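Local atomic coordinates of intron-associated endonuclease 1 (Enterobacteria phage T4, PDB entry 1MK0), a protein that probably cleaves DNA as a phage group I intron homing endonuclease, this domain being the GIY-YIG catalytic domain that carries out the cutting. Residues 3-8 against 59-64; 16-21 against 77-82. The protein carries 1 engineered substitution. All coordinates share one frame; numbering follows the deposited sequence.

Contact 1. Residues 3-8 against 59-64; sequences SGIYQI and SILEEI
Ile5 O accepts two backbone donors from the neighbouring strand, Leu61 N at 2.8 Å and Glu62 N at 3.1 Å, both approaching from the same face of its carbonyl plane. This double acceptance is the mark of a classic beta bulge: Leu61 and Glu62 both stand opposite Ile5, so the antiparallel register slips by one between Ile5 and Tyr6. Ile5 N in turn donates to Glu62 O, with an N-H...O angle of 153°. Beyond the bulge, Gln7 and Ser59 form a regular hydrogen-bonded pair, Gln7 N to Ser59 O and Ser59 N to Gln7 O. Residues 4-6 spell the Gly-Ile-Tyr of the GIY-YIG family, here on the central strand of a three-stranded antiparallel sheet. Gly4 has no side chain, and a CB there would run into Glu62 O; its CA lies 3.1 Å from that oxygen in a CA-H...O contact. Just before the strand, Ser3 OG donates to Ile64 O at 2.8 Å, its chi1 of 60° placing the hydroxyl between N and the carbonyl carbon. Ile64 N bonds only weakly back to Ser3 O, while a water accepts from Ser3 N and donates to Glu63 OE1. Leu61, at the bulge, points toward strand 4-10 and sets CD2 against the amide of Gln7, 3.7 Å from CD, the two side chains running at about a right angle; Gln7 OE1 lies 2.9 Å from Ser59 OG. Leu61 CD1 meets Ile5 CG2 at 3.9 Å. The carboxylate of Glu62 turns to Arg74 in a salt bridge, and Tyr6 OH bonds His31 NE2 on the other face.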
loop_
_atom_site.group_PDB
_atom_site.type_symbol
_atom_site.label_atom_id
_atom_site.label_comp_id
_atom_site.label_asym_id
_atom_site.label_seq_id
_atom_site.Cartn_x
_atom_site.Cartn_y
_atom_site.Cartn_z
ATOM N N SER A 3 5.689 12.536 2.621
ATOM C CA SER A 3 4.386 12.032 2.203
ATOM C C SER A 3 4.251 11.743 0.718
ATOM O O SER A 3 5.081 12.148 -0.092
ATOM C CB SER A 3 3.303 13.032 2.606
ATOM O OG SER A 3 3.523 14.289 1.983
ATOM N N GLY A 4 3.176 11.044 0.369
ATOM C CA GLY A 4 2.937 10.730 -1.024
ATOM C C GLY A 4 2.324 9.365 -1.236
ATOM O O GLY A 4 1.685 8.804 -0.342
ATOM N N ILE A 5 2.535 8.836 -2.434
ATOM C CA ILE A 5 2.009 7.535 -2.819
ATOM C C ILE A 5 3.141 6.521 -2.785
ATOM O O ILE A 5 4.268 6.817 -3.189
ATOM C CB ILE A 5 1.427 7.581 -4.248
ATOM C CG1 ILE A 5 0.475 8.774 -4.390
ATOM C CG2 ILE A 5 0.717 6.271 -4.563
ATOM C CD1 ILE A 5 -0.686 8.763 -3.416
ATOM N N TYR A 6 2.840 5.319 -2.310
ATOM C CA TYR A 6 3.850 4.277 -2.218
ATOM C C TYR A 6 3.310 2.935 -2.684
ATOM O O TYR A 6 2.112 2.775 -2.909
ATOM C CB TYR A 6 4.316 4.148 -0.765
ATOM C CG TYR A 6 3.208 3.710 0.169
ATOM C CD1 TYR A 6 2.852 2.363 0.281
ATOM C CD2 TYR A 6 2.475 4.646 0.893
ATOM C CE1 TYR A 6 1.793 1.964 1.083
ATOM C CE2 TYR A 6 1.411 4.259 1.697
ATOM C CZ TYR A 6 1.075 2.917 1.787
ATOM O OH TYR A 6 0.014 2.538 2.561
ATOM N N GLN A 7 4.211 1.970 -2.829
ATOM C CA GLN A 7 3.818 0.623 -3.201
ATOM C C GLN A 7 4.515 -0.341 -2.248
ATOM O O GLN A 7 5.623 -0.074 -1.775
ATOM C CB GLN A 7 4.223 0.293 -4.646
ATOM C CG GLN A 7 5.729 0.245 -4.891
ATOM C CD GLN A 7 6.093 -0.238 -6.288
ATOM O OE1 GLN A 7 7.265 -0.233 -6.672
ATOM N NE2 GLN A 7 5.096 -0.663 -7.051
ATOM N N ILE A 8 3.833 -1.436 -1.930
ATOM C CA ILE A 8 4.386 -2.488 -1.085
ATOM C C ILE A 8 4.356 -3.671 -2.037
ATOM O O ILE A 8 3.285 -4.134 -2.423
ATOM C CB ILE A 8 3.502 -2.775 0.149
ATOM C CG1 ILE A 8 3.465 -1.538 1.053
ATOM C CG2 ILE A 8 4.055 -3.979 0.918
ATOM C CD1 ILE A 8 2.615 -1.699 2.299
ATOM N N SER A 59 8.493 0.921 -1.482
ATOM C CA SER A 59 9.156 1.973 -2.243
ATOM C C SER A 59 8.191 3.122 -2.502
ATOM O O SER A 59 6.976 2.942 -2.495
ATOM C CB SER A 59 9.701 1.428 -3.568
ATOM O OG SER A 59 8.680 0.871 -4.371
ATOM N N ILE A 60 8.743 4.308 -2.715
ATOM C CA ILE A 60 7.936 5.491 -2.976
ATOM C C ILE A 60 7.620 5.584 -4.460
ATOM O O ILE A 60 8.501 5.399 -5.300
ATOM C CB ILE A 60 8.689 6.775 -2.562
ATOM C CG1 ILE A 60 8.933 6.768 -1.053
ATOM C CG2 ILE A 60 7.901 8.005 -2.985
ATOM C CD1 ILE A 60 9.840 7.883 -0.573
ATOM N N LEU A 61 6.360 5.853 -4.782
ATOM C CA LEU A 61 5.965 6.006 -6.175
ATOM C C LEU A 61 6.016 7.491 -6.509
ATOM O O LEU A 61 6.540 7.885 -7.550
ATOM C CB LEU A 61 4.547 5.471 -6.402
ATOM C CG LEU A 61 4.336 3.958 -6.265
ATOM C CD1 LEU A 61 2.874 3.635 -6.499
ATOM C CD2 LEU A 61 5.207 3.213 -7.259
ATOM N N GLU A 62 5.481 8.308 -5.608
ATOM C CA GLU A 62 5.443 9.756 -5.787
ATOM C C GLU A 62 5.452 10.490 -4.459
ATOM O O GLU A 62 4.574 10.261 -3.630
ATOM C CB GLU A 62 4.155 10.166 -6.498
ATOM C CG GLU A 62 4.226 10.336 -7.979
ATOM C CD GLU A 62 2.854 10.597 -8.553
ATOM O OE1 GLU A 62 2.140 11.479 -8.023
ATOM O OE2 GLU A 62 2.486 9.920 -9.526
ATOM N N GLU A 63 6.422 11.379 -4.257
ATOM C CA GLU A 63 6.441 12.168 -3.032
ATOM C C GLU A 63 5.645 13.421 -3.371
ATOM O O GLU A 63 6.048 14.204 -4.231
ATOM C CB GLU A 63 7.864 12.561 -2.615
ATOM C CG GLU A 63 7.876 13.420 -1.349
ATOM C CD GLU A 63 9.265 13.820 -0.878
ATOM O OE1 GLU A 63 9.352 14.611 0.086
ATOM O OE2 GLU A 63 10.264 13.349 -1.458
ATOM N N ILE A 64 4.503 13.590 -2.713
ATOM C CA ILE A 64 3.635 14.739 -2.938
ATOM C C ILE A 64 2.963 15.095 -1.619
ATOM O O ILE A 64 2.919 14.277 -0.703
ATOM C CB ILE A 64 2.535 14.437 -3.995
ATOM C CG1 ILE A 64 1.691 13.235 -3.559
ATOM C CG2 ILE A 64 3.172 14.198 -5.354
ATOM C CD1 ILE A 64 0.602 12.865 -4.545
HETATM O O HOH W 1 7.070 15.145 1.797
#

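Contact 2. Residues 16-21 against 77-82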
loop_
_atom_site.group_PDB
_atom_site.type_symbol
_atom_site.label_atom_id
_atom_site.label_comp_id
_atom_site.label_asym_id
_atom_site.label_seq_id
_atom_site.Cartn_x
_atom_site.Cartn_y
_atom_site.Cartn_z
ATOM N N VAL A 16 1.595 -5.948 -6.028
ATOM C CA VAL A 16 1.756 -4.781 -5.168
ATOM C C VAL A 16 0.491 -4.255 -4.509
ATOM O O VAL A 16 -0.630 -4.547 -4.923
ATOM C CB VAL A 16 2.382 -3.585 -5.932
ATOM C CG1 VAL A 16 3.646 -4.017 -6.655
ATOM C CG2 VAL A 16 1.366 -3.003 -6.905
ATOM N N TYR A 17 0.711 -3.463 -3.467
ATOM C CA TYR A 17 -0.340 -2.797 -2.718
ATOM C C TYR A 17 0.029 -1.323 -2.864
ATOM O O TYR A 17 1.156 -0.936 -2.558
ATOM C CB TYR A 17 -0.276 -3.185 -1.240
ATOM C CG TYR A 17 -1.266 -2.451 -0.363
ATOM C CD1 TYR A 17 -2.560 -2.935 -0.186
ATOM C CD2 TYR A 17 -0.907 -1.270 0.295
ATOM C CE1 TYR A 17 -3.477 -2.267 0.628
ATOM C CE2 TYR A 17 -1.822 -0.590 1.112
ATOM C CZ TYR A 17 -3.102 -1.099 1.273
ATOM O OH TYR A 17 -4.012 -0.459 2.089
ATOM N N VAL A 18 -0.902 -0.513 -3.352
ATOM C CA VAL A 18 -0.660 0.916 -3.517
ATOM C C VAL A 18 -1.363 1.676 -2.400
ATOM O O VAL A 18 -2.519 1.412 -2.095
ATOM C CB VAL A 18 -1.193 1.423 -4.877
ATOM C CG1 VAL A 18 -1.092 2.948 -4.939
ATOM C CG2 VAL A 18 -0.398 0.794 -6.018
ATOM N N GLY A 19 -0.660 2.618 -1.781
ATOM C CA GLY A 19 -1.271 3.385 -0.710
ATOM C C GLY A 19 -0.746 4.804 -0.646
ATOM O O GLY A 19 0.079 5.203 -1.459
ATOM N N SER A 20 -1.238 5.573 0.322
ATOM C CA SER A 20 -0.804 6.955 0.497
ATOM C C SER A 20 -0.429 7.158 1.959
ATOM O O SER A 20 -0.980 6.504 2.842
ATOM C CB SER A 20 -1.921 7.921 0.097
ATOM O OG SER A 20 -3.085 7.719 0.881
ATOM N N ALA A 21 0.507 8.059 2.226
ATOM C CA ALA A 21 0.918 8.278 3.605
ATOM C C ALA A 21 1.333 9.699 3.923
ATOM O O ALA A 21 1.839 10.425 3.062
ATOM C CB ALA A 21 2.059 7.331 3.951
ATOM N N PHE A 77 -4.639 6.733 -9.640
ATOM C CA PHE A 77 -3.888 6.632 -10.882
ATOM C C PHE A 77 -2.968 5.420 -10.803
ATOM O O PHE A 77 -2.942 4.589 -11.707
ATOM C CB PHE A 77 -3.025 7.873 -11.114
ATOM C CG PHE A 77 -2.044 7.710 -12.239
ATOM C CD1 PHE A 77 -2.465 7.777 -13.562
ATOM C CD2 PHE A 77 -0.709 7.416 -11.976
ATOM C CE1 PHE A 77 -1.574 7.550 -14.606
ATOM C CE2 PHE A 77 0.190 7.188 -13.008
ATOM C CZ PHE A 77 -0.244 7.254 -14.330
ATOM N N TRP A 78 -2.207 5.328 -9.714
ATOM C CA TRP A 78 -1.276 4.220 -9.543
ATOM C C TRP A 78 -1.941 2.866 -9.349
ATOM O O TRP A 78 -1.407 1.853 -9.794
ATOM C CB TRP A 78 -0.308 4.519 -8.397
ATOM C CG TRP A 78 0.713 5.538 -8.805
ATOM C CD1 TRP A 78 0.851 6.811 -8.328
ATOM C CD2 TRP A 78 1.697 5.384 -9.831
ATOM N NE1 TRP A 78 1.863 7.461 -8.999
ATOM C CE2 TRP A 78 2.398 6.605 -9.929
ATOM C CE3 TRP A 78 2.054 4.328 -10.682
ATOM C CZ2 TRP A 78 3.435 6.803 -10.845
ATOM C CZ3 TRP A 78 3.084 4.524 -11.593
ATOM C CH2 TRP A 78 3.762 5.754 -11.667
ATOM N N ILE A 79 -3.097 2.841 -8.692
ATOM C CA ILE A 79 -3.811 1.582 -8.492
ATOM C C ILE A 79 -4.193 1.017 -9.857
ATOM O O ILE A 79 -4.066 -0.179 -10.105
ATOM C CB ILE A 79 -5.093 1.786 -7.655
ATOM C CG1 ILE A 79 -4.724 2.033 -6.193
ATOM C CG2 ILE A 79 -6.001 0.563 -7.769
ATOM C CD1 ILE A 79 -5.909 2.407 -5.324
ATOM N N LYS A 80 -4.652 1.890 -10.747
ATOM C CA LYS A 80 -5.046 1.468 -12.081
ATOM C C LYS A 80 -3.817 1.183 -12.942
ATOM O O LYS A 80 -3.766 0.185 -13.660
ATOM C CB LYS A 80 -5.905 2.552 -12.735
ATOM C CG LYS A 80 -6.492 2.158 -14.081
ATOM C CD LYS A 80 -7.472 3.208 -14.572
ATOM C CE LYS A 80 -8.137 2.779 -15.868
ATOM N NZ LYS A 80 -9.159 3.772 -16.305
ATOM N N GLU A 81 -2.825 2.061 -12.860
ATOM C CA GLU A 81 -1.603 1.912 -13.641
ATOM C C GLU A 81 -0.907 0.588 -13.353
ATOM O O GLU A 81 -0.423 -0.085 -14.269
ATOM C CB GLU A 81 -0.649 3.070 -13.336
ATOM C CG GLU A 81 0.606 3.098 -14.192
ATOM C CD GLU A 81 0.331 3.472 -15.639
ATOM O OE1 GLU A 81 1.287 3.457 -16.443
ATOM O OE2 GLU A 81 -0.832 3.785 -15.976
ATOM N N LEU A 82 -0.868 0.212 -12.078
ATOM C CA LEU A 82 -0.218 -1.021 -11.662
ATOM C C LEU A 82 -1.191 -2.188 -11.527
ATOM O O LEU A 82 -0.808 -3.275 -11.094
ATOM C CB LEU A 82 0.526 -0.796 -10.340
ATOM C CG LEU A 82 1.529 0.365 -10.356
ATOM C CD1 LEU A 82 2.250 0.436 -9.017
ATOM C CD2 LEU A 82 2.531 0.171 -11.486
#
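The nearest CA atoms of strand 16-21 and segment 77-82, at the end of helix 68-81, are those of Val18 and Ile79, 5.9 Å apart, and no hydrogen bond joins the two segments. The contact is wholly apolar and centres on Val18, whose side chain points at the helix and divides its surface among three partners. Its CB lies 3.8 Å from Ile79 CG1. With CG1 anti to the backbone N (chi1 172°), that methyl sits against Trp78 CB at 3.9 Å as well as against Ile79 CG1, while CG2, beside the backbone N, meets Leu82 CD1 at 4.0 Å. Val18 crosses Trp78 and Leu82 at about right angles. Two residues earlier on the same face of the strand, Val16 turns its CG2 to the same Leu82 methyl, at 4.1 Å, so that CD1 touches both valines. Leu82 is the first residue beyond the helix, but its N still bonds Trp78 O at 2.9 Å, continuing the helical pattern and helping to fix where its side chain enters. Trp78 offers the strand little more than CB: its indole leads away to pack on Leu61 of strand 56-63, with Phe77 CE2 3.7 Å above its plane and over its centre. Ser84 and Ile5 also touch Val18. The Tyr-Val-Gly of residues 17-19 is this protein's version of the YIG half of the family signature, here on an edge strand backed by a helix in the compact alpha/beta fold of the GIY-YIG catalytic domain.

How the contacts relate
Contacts 1 and 2 have centres 9 Å apart and both reach one sheet, with strand order 16-21, 4-10, 56-63, bringing the GIY and YIG halves of the family motif side by side; Ile8 N lies 2.8 Å from Tyr17 O across their strands. A polar tie also joins segment 59-64 to the helix of segment 77-82, Glu62 OE2 lying 2.6 Å from Trp78 NE1 in a probable hydrogen bond. A bound citrate, probably from the crystallisation liquor, hydrogen-bonds Tyr17 OH and Ser20 N and, weakly, Tyr6 OH, consistent with a pocket on the tyrosine side of the sheet, where the catalytic centre of this family is expected.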